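Local atomic coordinates of bacterioferritin (Rhodobacter capsulatus, PDB entry 1JGC), a protein that stores iron inside a hollow shell of 24 subunits, probably oxidising Fe(2+) with dioxygen at a ferroxidase centre, and binds heme b between paired subunits. Residues Gly82-Leu87 and Thr136-Tyr141; Ala92-Ala97 and Gly129-Leu134; Leu100-Arg105 and Ser122-Glu127. All blocks are in the same frame, centred on the assembly; numbering follows the deposited sequence.

Contact 1 (Gly82-Leu87 and Thr136-Tyr141); sequences GPRETL and TQISLY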
loop_
_atom_site.group_PDB
_atom_site.type_symbol
_atom_site.label_atom_id
_atom_site.label_comp_id
_atom_site.label_asym_id
_atom_site.label_seq_id
_atom_site.Cartn_x
_atom_site.Cartn_y
_atom_site.Cartn_z
ATOM N N GLY A 82 -28.291 -40.998 -24.008
ATOM C CA GLY A 82 -28.825 -39.664 -24.205
ATOM C C GLY A 82 -28.936 -38.891 -22.904
ATOM O O GLY A 82 -28.782 -39.462 -21.820
ATOM N N PRO A 83 -29.203 -37.581 -22.973
ATOM C CA PRO A 83 -29.328 -36.758 -21.764
ATOM C C PRO A 83 -30.191 -37.381 -20.666
ATOM O O PRO A 83 -29.715 -37.636 -19.567
ATOM C CB PRO A 83 -29.927 -35.455 -22.290
ATOM C CG PRO A 83 -29.344 -35.357 -23.678
ATOM C CD PRO A 83 -29.424 -36.780 -24.194
ATOM N N ARG A 84 -31.460 -37.633 -20.963
ATOM C CA ARG A 84 -32.359 -38.192 -19.957
ATOM C C ARG A 84 -31.955 -39.576 -19.460
ATOM O O ARG A 84 -32.072 -39.857 -18.271
ATOM C CB ARG A 84 -33.795 -38.237 -20.481
ATOM C CG ARG A 84 -34.824 -38.492 -19.397
ATOM C CD ARG A 84 -36.228 -38.358 -19.952
ATOM N NE ARG A 84 -37.237 -38.278 -18.899
ATOM C CZ ARG A 84 -37.527 -39.271 -18.069
ATOM N NH1 ARG A 84 -36.881 -40.425 -18.176
ATOM N NH2 ARG A 84 -38.462 -39.107 -17.137
ATOM N N GLU A 85 -31.475 -40.437 -20.353
ATOM C CA GLU A 85 -31.074 -41.784 -19.947
ATOM C C GLU A 85 -29.943 -41.774 -18.921
ATOM O O GLU A 85 -29.935 -42.604 -17.999
ATOM C CB GLU A 85 -30.620 -42.626 -21.149
ATOM C CG GLU A 85 -31.718 -43.068 -22.080
ATOM C CD GLU A 85 -32.366 -41.890 -22.809
ATOM O OE1 GLU A 85 -31.623 -41.072 -23.428
ATOM O OE2 GLU A 85 -33.627 -41.783 -22.766
ATOM N N THR A 86 -28.982 -40.861 -19.084
ATOM C CA THR A 86 -27.856 -40.798 -18.149
ATOM C C THR A 86 -28.361 -40.440 -16.752
ATOM O O THR A 86 -27.850 -40.945 -15.749
ATOM C CB THR A 86 -26.758 -39.779 -18.610
ATOM O OG1 THR A 86 -27.322 -38.474 -18.746
ATOM C CG2 THR A 86 -26.168 -40.200 -19.945
ATOM N N LEU A 87 -29.376 -39.580 -16.690
ATOM C CA LEU A 87 -29.947 -39.207 -15.403
ATOM C C LEU A 87 -30.591 -40.457 -14.819
ATOM O O LEU A 87 -30.459 -40.737 -13.629
ATOM C CB LEU A 87 -31.005 -38.109 -15.569
ATOM C CG LEU A 87 -30.508 -36.742 -16.028
ATOM C CD1 LEU A 87 -31.675 -35.792 -16.161
ATOM C CD2 LEU A 87 -29.507 -36.211 -15.022
ATOM N N THR A 136 -34.939 -34.009 -8.898
ATOM C CA THR A 136 -35.322 -32.658 -9.251
ATOM C C THR A 136 -34.954 -32.392 -10.714
ATOM O O THR A 136 -35.711 -31.753 -11.442
ATOM C CB THR A 136 -34.636 -31.642 -8.320
ATOM O OG1 THR A 136 -35.249 -31.721 -7.025
ATOM C CG2 THR A 136 -34.758 -30.218 -8.864
ATOM N N GLN A 137 -33.810 -32.902 -11.152
ATOM C CA GLN A 137 -33.389 -32.693 -12.525
ATOM C C GLN A 137 -34.253 -33.455 -13.516
ATOM O O GLN A 137 -34.549 -32.958 -14.602
ATOM C CB GLN A 137 -31.920 -33.077 -12.699
ATOM C CG GLN A 137 -30.974 -32.044 -12.128
ATOM C CD GLN A 137 -31.291 -30.651 -12.630
ATOM O OE1 GLN A 137 -31.350 -30.422 -13.839
ATOM N NE2 GLN A 137 -31.499 -29.716 -11.710
ATOM N N ILE A 138 -34.662 -34.663 -13.147
ATOM C CA ILE A 138 -35.499 -35.469 -14.023
ATOM C C ILE A 138 -36.862 -34.800 -14.134
ATOM O O ILE A 138 -37.459 -34.744 -15.207
ATOM C CB ILE A 138 -35.644 -36.903 -13.471
ATOM C CG1 ILE A 138 -34.323 -37.649 -13.671
ATOM C CG2 ILE A 138 -36.800 -37.625 -14.155
ATOM C CD1 ILE A 138 -34.213 -38.922 -12.880
ATOM N N SER A 139 -37.344 -34.282 -13.015
ATOM C CA SER A 139 -38.622 -33.599 -12.993
ATOM C C SER A 139 -38.554 -32.347 -13.865
ATOM O O SER A 139 -39.490 -32.035 -14.605
ATOM C CB SER A 139 -38.973 -33.203 -11.569
ATOM O OG SER A 139 -40.013 -32.255 -11.578
ATOM N N LEU A 140 -37.439 -31.630 -13.773
ATOM C CA LEU A 140 -37.257 -30.422 -14.562
ATOM C C LEU A 140 -37.111 -30.778 -16.038
ATOM O O LEU A 140 -37.483 -29.996 -16.915
ATOM C CB LEU A 140 -36.012 -29.662 -14.090
ATOM C CG LEU A 140 -35.672 -28.391 -14.865
ATOM C CD1 LEU A 140 -36.796 -27.384 -14.696
ATOM C CD2 LEU A 140 -34.358 -27.817 -14.360
ATOM N N TYR A 141 -36.565 -31.959 -16.306
ATOM C CA TYR A 141 -36.370 -32.418 -17.672
ATOM C C TYR A 141 -37.724 -32.608 -18.362
ATOM O O TYR A 141 -37.932 -32.154 -19.487
ATOM C CB TYR A 141 -35.586 -33.732 -17.672
ATOM C CG TYR A 141 -35.143 -34.199 -19.032
ATOM C CD1 TYR A 141 -36.059 -34.698 -19.952
ATOM C CD2 TYR A 141 -33.800 -34.128 -19.408
ATOM C CE1 TYR A 141 -35.650 -35.115 -21.225
ATOM C CE2 TYR A 141 -33.382 -34.541 -20.676
ATOM C CZ TYR A 141 -34.314 -35.030 -21.578
ATOM O OH TYR A 141 -33.916 -35.415 -22.835
#

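Contact 2 (Ala92-Ala97 and Gly129-Leu134); sequences AGEHDA and GHVDFL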
loop_
_atom_site.group_PDB
_atom_site.type_symbol
_atom_site.label_atom_id
_atom_site.label_comp_id
_atom_site.label_asym_id
_atom_site.label_seq_id
_atom_site.Cartn_x
_atom_site.Cartn_y
_atom_site.Cartn_z
ATOM N N ALA A 92 -30.541 -44.917 -11.081
ATOM C CA ALA A 92 -30.655 -46.356 -10.864
ATOM C C ALA A 92 -29.489 -46.844 -10.000
ATOM O O ALA A 92 -29.668 -47.666 -9.094
ATOM C CB ALA A 92 -30.669 -47.098 -12.200
ATOM N N GLY A 93 -28.296 -46.330 -10.284
ATOM C CA GLY A 93 -27.129 -46.715 -9.512
ATOM C C GLY A 93 -27.192 -46.236 -8.067
ATOM O O GLY A 93 -26.669 -46.899 -7.164
ATOM N N GLU A 94 -27.830 -45.093 -7.829
ATOM C CA GLU A 94 -27.923 -44.564 -6.475
ATOM C C GLU A 94 -28.797 -45.450 -5.619
ATOM O O GLU A 94 -28.461 -45.740 -4.467
ATOM C CB GLU A 94 -28.512 -43.157 -6.488
ATOM C CG GLU A 94 -27.689 -42.168 -7.276
ATOM C CD GLU A 94 -26.478 -41.693 -6.517
ATOM O OE1 GLU A 94 -26.076 -42.362 -5.530
ATOM O OE2 GLU A 94 -25.925 -40.642 -6.917
ATOM N N HIS A 95 -29.925 -45.877 -6.183
ATOM C CA HIS A 95 -30.864 -46.728 -5.462
ATOM C C HIS A 95 -30.216 -48.047 -5.056
ATOM O O HIS A 95 -30.426 -48.522 -3.943
ATOM C CB HIS A 95 -32.117 -46.955 -6.315
ATOM C CG HIS A 95 -33.064 -45.791 -6.308
ATOM N ND1 HIS A 95 -33.856 -45.466 -7.391
ATOM C CD2 HIS A 95 -33.369 -44.891 -5.340
ATOM C CE1 HIS A 95 -34.606 -44.420 -7.092
ATOM N NE2 HIS A 95 -34.330 -44.051 -5.854
ATOM N N ASP A 96 -29.423 -48.637 -5.948
ATOM C CA ASP A 96 -28.742 -49.879 -5.614
ATOM C C ASP A 96 -27.754 -49.621 -4.485
ATOM O O ASP A 96 -27.680 -50.399 -3.528
ATOM C CB ASP A 96 -27.987 -50.441 -6.816
ATOM C CG ASP A 96 -28.913 -50.974 -7.883
ATOM O OD1 ASP A 96 -30.125 -51.142 -7.586
ATOM O OD2 ASP A 96 -28.425 -51.237 -9.012
ATOM N N ALA A 97 -26.995 -48.527 -4.593
ATOM C CA ALA A 97 -26.015 -48.182 -3.563
ATOM C C ALA A 97 -26.694 -47.945 -2.212
ATOM O O ALA A 97 -26.239 -48.459 -1.192
ATOM C CB ALA A 97 -25.204 -46.942 -3.979
ATOM N N GLY A 129 -28.636 -37.249 -0.952
ATOM C CA GLY A 129 -28.445 -35.913 -1.487
ATOM C C GLY A 129 -28.429 -35.948 -3.012
ATOM O O GLY A 129 -29.091 -35.131 -3.669
ATOM N N HIS A 130 -27.679 -36.891 -3.582
ATOM C CA HIS A 130 -27.607 -37.041 -5.035
ATOM C C HIS A 130 -28.979 -37.433 -5.590
ATOM O O HIS A 130 -29.393 -36.946 -6.640
ATOM C CB HIS A 130 -26.582 -38.115 -5.419
ATOM C CG HIS A 130 -25.164 -37.726 -5.141
ATOM N ND1 HIS A 130 -24.140 -38.651 -5.071
ATOM C CD2 HIS A 130 -24.592 -36.513 -4.931
ATOM C CE1 HIS A 130 -23.000 -38.025 -4.829
ATOM N NE2 HIS A 130 -23.247 -36.727 -4.740
ATOM N N VAL A 131 -29.682 -38.316 -4.884
ATOM C CA VAL A 131 -31.001 -38.747 -5.329
ATOM C C VAL A 131 -31.921 -37.538 -5.408
ATOM O O VAL A 131 -32.646 -37.359 -6.387
ATOM C CB VAL A 131 -31.626 -39.789 -4.360
ATOM C CG1 VAL A 131 -33.076 -40.048 -4.735
ATOM C CG2 VAL A 131 -30.851 -41.084 -4.421
ATOM N N ASP A 132 -31.885 -36.708 -4.373
ATOM C CA ASP A 132 -32.720 -35.514 -4.329
ATOM C C ASP A 132 -32.471 -34.664 -5.569
ATOM O O ASP A 132 -33.405 -34.239 -6.261
ATOM C CB ASP A 132 -32.405 -34.706 -3.069
ATOM C CG ASP A 132 -33.319 -33.503 -2.896
ATOM O OD1 ASP A 132 -34.351 -33.414 -3.605
ATOM O OD2 ASP A 132 -33.011 -32.643 -2.037
ATOM N N PHE A 133 -31.192 -34.440 -5.848
ATOM C CA PHE A 133 -30.781 -33.644 -6.991
ATOM C C PHE A 133 -31.247 -34.246 -8.325
ATOM O O PHE A 133 -31.871 -33.560 -9.138
ATOM C CB PHE A 133 -29.259 -33.492 -6.980
ATOM C CG PHE A 133 -28.715 -32.856 -8.212
ATOM C CD1 PHE A 133 -28.796 -31.479 -8.392
ATOM C CD2 PHE A 133 -28.153 -33.643 -9.222
ATOM C CE1 PHE A 133 -28.327 -30.887 -9.560
ATOM C CE2 PHE A 133 -27.677 -33.063 -10.402
ATOM C CZ PHE A 133 -27.763 -31.679 -10.575
ATOM N N LEU A 134 -30.938 -35.524 -8.546
ATOM C CA LEU A 134 -31.323 -36.206 -9.779
ATOM C C LEU A 134 -32.836 -36.207 -9.980
ATOM O O LEU A 134 -33.312 -36.015 -11.096
ATOM C CB LEU A 134 -30.803 -37.644 -9.775
ATOM C CG LEU A 134 -29.287 -37.849 -9.877
ATOM C CD1 LEU A 134 -28.946 -39.332 -9.718
ATOM C CD2 LEU A 134 -28.798 -37.336 -11.221
#

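Contact 3 (Leu100-Arg105 and Ser122-Glu127); sequences LYREAR and SLITDE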
loop_
_atom_site.group_PDB
_atom_site.type_symbol
_atom_site.label_atom_id
_atom_site.label_comp_id
_atom_site.label_asym_id
_atom_site.label_seq_id
_atom_site.Cartn_x
_atom_site.Cartn_y
_atom_site.Cartn_z
ATOM N N LEU A 100 -27.637 -51.189 -0.607
ATOM C CA LEU A 100 -26.466 -51.830 -0.036
ATOM C C LEU A 100 -25.971 -51.164 1.239
ATOM O O LEU A 100 -25.593 -51.852 2.191
ATOM C CB LEU A 100 -25.332 -51.859 -1.059
ATOM C CG LEU A 100 -23.955 -52.263 -0.519
ATOM C CD1 LEU A 100 -24.020 -53.665 0.049
ATOM C CD2 LEU A 100 -22.922 -52.184 -1.634
ATOM N N TYR A 101 -25.968 -49.832 1.258
ATOM C CA TYR A 101 -25.480 -49.104 2.428
ATOM C C TYR A 101 -26.370 -49.253 3.650
ATOM O O TYR A 101 -25.869 -49.334 4.769
ATOM C CB TYR A 101 -25.305 -47.613 2.123
ATOM C CG TYR A 101 -24.324 -47.290 1.019
ATOM C CD1 TYR A 101 -23.290 -48.164 0.685
ATOM C CD2 TYR A 101 -24.414 -46.086 0.323
ATOM C CE1 TYR A 101 -22.372 -47.843 -0.319
ATOM C CE2 TYR A 101 -23.501 -45.752 -0.679
ATOM C CZ TYR A 101 -22.487 -46.632 -0.992
ATOM O OH TYR A 101 -21.586 -46.283 -1.967
ATOM N N ARG A 102 -27.682 -49.278 3.446
ATOM C CA ARG A 102 -28.608 -49.426 4.564
ATOM C C ARG A 102 -28.443 -50.800 5.220
ATOM O O ARG A 102 -28.591 -50.965 6.440
ATOM C CB ARG A 102 -30.039 -49.237 4.073
ATOM C CG ARG A 102 -30.297 -47.823 3.610
ATOM C CD ARG A 102 -31.699 -47.604 3.109
ATOM N NE ARG A 102 -31.945 -46.178 2.929
ATOM C CZ ARG A 102 -32.508 -45.645 1.850
ATOM N NH1 ARG A 102 -32.890 -46.420 0.847
ATOM N NH2 ARG A 102 -32.683 -44.329 1.764
ATOM N N GLU A 103 -28.105 -51.775 4.387
ATOM C CA GLU A 103 -27.898 -53.150 4.809
ATOM C C GLU A 103 -26.602 -53.231 5.621
ATOM O O GLU A 103 -26.584 -53.721 6.754
ATOM C CB GLU A 103 -27.798 -54.008 3.559
ATOM C CG GLU A 103 -28.147 -55.455 3.722
ATOM C CD GLU A 103 -28.043 -56.197 2.393
ATOM O OE1 GLU A 103 -28.689 -55.742 1.404
ATOM O OE2 GLU A 103 -27.315 -57.221 2.350
ATOM N N ALA A 104 -25.514 -52.737 5.032
ATOM C CA ALA A 104 -24.218 -52.747 5.701
ATOM C C ALA A 104 -24.335 -51.980 7.010
ATOM O O ALA A 104 -23.862 -52.422 8.053
ATOM C CB ALA A 104 -23.158 -52.102 4.810
ATOM N N ARG A 105 -24.984 -50.830 6.943
ATOM C CA ARG A 105 -25.161 -49.985 8.106
ATOM C C ARG A 105 -25.845 -50.747 9.256
ATOM O O ARG A 105 -25.370 -50.713 10.397
ATOM C CB ARG A 105 -25.942 -48.733 7.682
ATOM C CG ARG A 105 -26.190 -47.741 8.774
ATOM C CD ARG A 105 -27.504 -48.054 9.423
ATOM N NE ARG A 105 -27.605 -47.400 10.712
ATOM C CZ ARG A 105 -28.269 -47.911 11.734
ATOM N NH1 ARG A 105 -28.889 -49.080 11.604
ATOM N NH2 ARG A 105 -28.297 -47.257 12.887
ATOM N N SER A 122 -23.022 -41.743 6.819
ATOM C CA SER A 122 -22.527 -40.590 6.086
ATOM C C SER A 122 -22.733 -40.845 4.581
ATOM O O SER A 122 -23.195 -39.965 3.854
ATOM C CB SER A 122 -21.049 -40.358 6.408
ATOM O OG SER A 122 -20.495 -39.379 5.553
ATOM N N LEU A 123 -22.406 -42.050 4.120
ATOM C CA LEU A 123 -22.597 -42.379 2.715
ATOM C C LEU A 123 -24.082 -42.332 2.345
ATOM O O LEU A 123 -24.457 -41.797 1.298
ATOM C CB LEU A 123 -22.030 -43.759 2.408
ATOM C CG LEU A 123 -20.504 -43.899 2.450
ATOM C CD1 LEU A 123 -20.122 -45.370 2.273
ATOM C CD2 LEU A 123 -19.868 -43.045 1.354
ATOM N N ILE A 124 -24.928 -42.892 3.203
ATOM C CA ILE A 124 -26.367 -42.891 2.961
ATOM C C ILE A 124 -26.845 -41.454 2.826
ATOM O O ILE A 124 -27.620 -41.141 1.927
ATOM C CB ILE A 124 -27.141 -43.588 4.120
ATOM C CG1 ILE A 124 -26.908 -45.101 4.058
ATOM C CG2 ILE A 124 -28.638 -43.267 4.044
ATOM C CD1 ILE A 124 -27.465 -45.856 5.240
ATOM N N THR A 125 -26.370 -40.583 3.716
ATOM C CA THR A 125 -26.755 -39.176 3.675
ATOM C C THR A 125 -26.321 -38.507 2.367
ATOM O O THR A 125 -27.105 -37.788 1.760
ATOM C CB THR A 125 -26.170 -38.393 4.867
ATOM O OG1 THR A 125 -26.588 -39.010 6.089
ATOM C CG2 THR A 125 -26.671 -36.960 4.857
ATOM N N ASP A 126 -25.089 -38.745 1.925
ATOM C CA ASP A 126 -24.625 -38.153 0.671
ATOM C C ASP A 126 -25.426 -38.687 -0.521
ATOM O O ASP A 126 -25.816 -37.929 -1.407
ATOM C CB ASP A 126 -23.143 -38.451 0.420
ATOM C CG ASP A 126 -22.229 -37.809 1.440
ATOM O OD1 ASP A 126 -22.598 -36.762 2.019
ATOM O OD2 ASP A 126 -21.119 -38.351 1.650
ATOM N N GLU A 127 -25.662 -39.995 -0.550
ATOM C CA GLU A 127 -26.402 -40.568 -1.657
ATOM C C GLU A 127 -27.847 -40.059 -1.712
ATOM O O GLU A 127 -28.388 -39.851 -2.796
ATOM C CB GLU A 127 -26.348 -42.098 -1.598
ATOM C CG GLU A 127 -25.544 -42.737 -2.752
ATOM C CD GLU A 127 -24.046 -42.371 -2.762
ATOM O OE1 GLU A 127 -23.693 -41.166 -2.891
ATOM O OE2 GLU A 127 -23.203 -43.302 -2.652
#

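Contact 1 (Gly82-Leu87 and Thr136-Tyr141)
Leu87 and Ile138 mark the closest backbone approach here, their CA atoms 6.8 Å apart. The short helical segments 83-87 and 136-141 run antiparallel at 154°, with their axes 10.4 Å apart, and side chains fill the space between them, Tyr141 contributing the largest share, with Leu87 and Arg84 not far behind. The Tyr141 ring reaches across to the first turn of the opposite helix, and Arg84 lies over one face of it. The CB of Arg84 stands 3.7 Å from the centroid of the Tyr141 ring, displaced toward the rim, in a CH-pi contact. With CG anti to the backbone N (chi1 -166°) and the chain extended from there to NE, the aliphatic part of Arg84 runs on past the tyrosine, its CD coming to 3.5 Å from CE1 of Tyr141. The guanidinium ends up turned 89° from the ring plane, with CD1 of the tyrosine at its edge, and is therefore not stacked on it. Salt bridges to Glu88 and Asp142 hold the charged end of Arg84, and NH2 of Arg84 passes 3.7 Å from CG2 of Ile138. Pro83 meets the same ring differently: its CB sits at the edge, 3.9 Å from CE2 of Tyr141. One turn on from Pro83, Leu87 and Ile138 lie side by side, pointing opposite ways, CB of Leu87 3.9 Å from CG1 of Ile138. This is apolar packing between the N-terminal turn of helix 83-111 and the C-terminal part of helix 114-144 in the ferritin-like four-helix bundle. Around it, Phe149 and Pro146 of helix 146-152 pack on Tyr141, Met40 of helix 38-64 packs on Leu87, and Met157 of a neighbouring subunit reaches both Leu87 and Gln137.

Contact 2 (Ala92-Ala97 and Gly129-Leu134)
Glu94 and His130, both ligands of the second iron of the ferroxidase centre, cross at about a right angle in a site that holds no metal in this model. The carboxylate is turned 51° against the imidazole, and its OE2 lies at the ring edge, near the ring plane. ND1 of His130 gives OE2 of Glu94 a weak hydrogen bond, 3.2 Å long and well bent, at 121° about the hydrogen. The other ring nitrogen, NE2, has a stronger partner in Glu50, so both ring nitrogens have a partner, the one at ND1 weak, which would limit the turning of the imidazole. In the glutamate chain, the bend at chi2 (-78°) carries CD toward CB of His130. The rest of Glu94 packs on carbon: its CB is 3.7 Å from CG2 of Val131, and its CG lies 3.9 Å from CD1 of Leu134, a side chain it also crosses at about a right angle. Nearer solvent, His95 approaches the other branch of the valine, NE2 of His95 standing 4.3 Å from CG1 of Val131. An alanine in place of Glu94 would probably leave ND1 of His130 without this partner, open a gap beside CD1 of Leu134 and deprive the second iron of a carboxylate ligand. The backbones beneath are antiparallel helices with axes 9.9 Å apart, and Glu94 and Val131 are the nearest pair, their CA atoms 6.7 Å apart. Within the four-helix bundle, Glu51 of helix 38-64 packs against His130 and Glu127 lies beside Glu94, both of them iron ligands too, while Leu91 and Leu98 of helix 83-111 pack on Val131.

Contact 3 (Leu100-Arg105 and Ser122-Glu127)
Tyr101 spans the gap to Leu123, Ile124 and Glu127, its CG anti to the carbonyl carbon (chi1 -60°) and so brought toward Leu123. Its CB packs 3.6 Å from CG1 of Ile124. Farther out, one face of the ring takes CB of Leu123, which lies 4.2 Å from the centroid and offset toward the rim as a CH-pi contact. OE2 of Glu127 comes in at the ring edge, in the ring plane and 3.2 Å from CE2 of Tyr101, although the carboxylate as a whole is turned 44° from the ring. Tyr101 OH makes a weak hydrogen bond to Glu127 OE2, at 3.5 Å. Glu127 is a ligand of both irons of the ferroxidase centre, and Glu18, a ligand of the first, lies next to Tyr101. The arrangement thus places a tyrosine against the diiron site of a ferritin-like four-helix bundle, here between antiparallel helices whose axes are 9.5 Å apart. Next along the helix, Arg102 turns its aliphatic chain across Ile124, CG of Arg102 lying 3.8 Å from CD1 of Ile124, while its guanidinium is salt-bridged to Glu128. One turn after Tyr101, Arg105 touches the same methyl, its CB 4.1 Å from CD1 of Ile124, and sends its charged end to Glu121.

How the contacts relate
All three contacts join helix 83-111 to helix 114-144, nested one inside the next along the chain, from contact 1 near one end of the bundle to contact 3. All are mainly buried, but contact 2 lies nearest the centre of the chain and also includes an exposed histidine. Contacts 2 and 3 bring carboxylates inward for iron, and meet where Glu94 packs against Glu127. Contacts 1 and 3 both set a tyrosine against aliphatic groups, but in contact 1 no iron ligand takes part, and its charged side chain, Arg84, is salt-bridged to residues just beyond the segments. Leu87 and Leu134 join it to contact 2. Contacts 1 and 3 do not touch, their centres being about 23 Å apart.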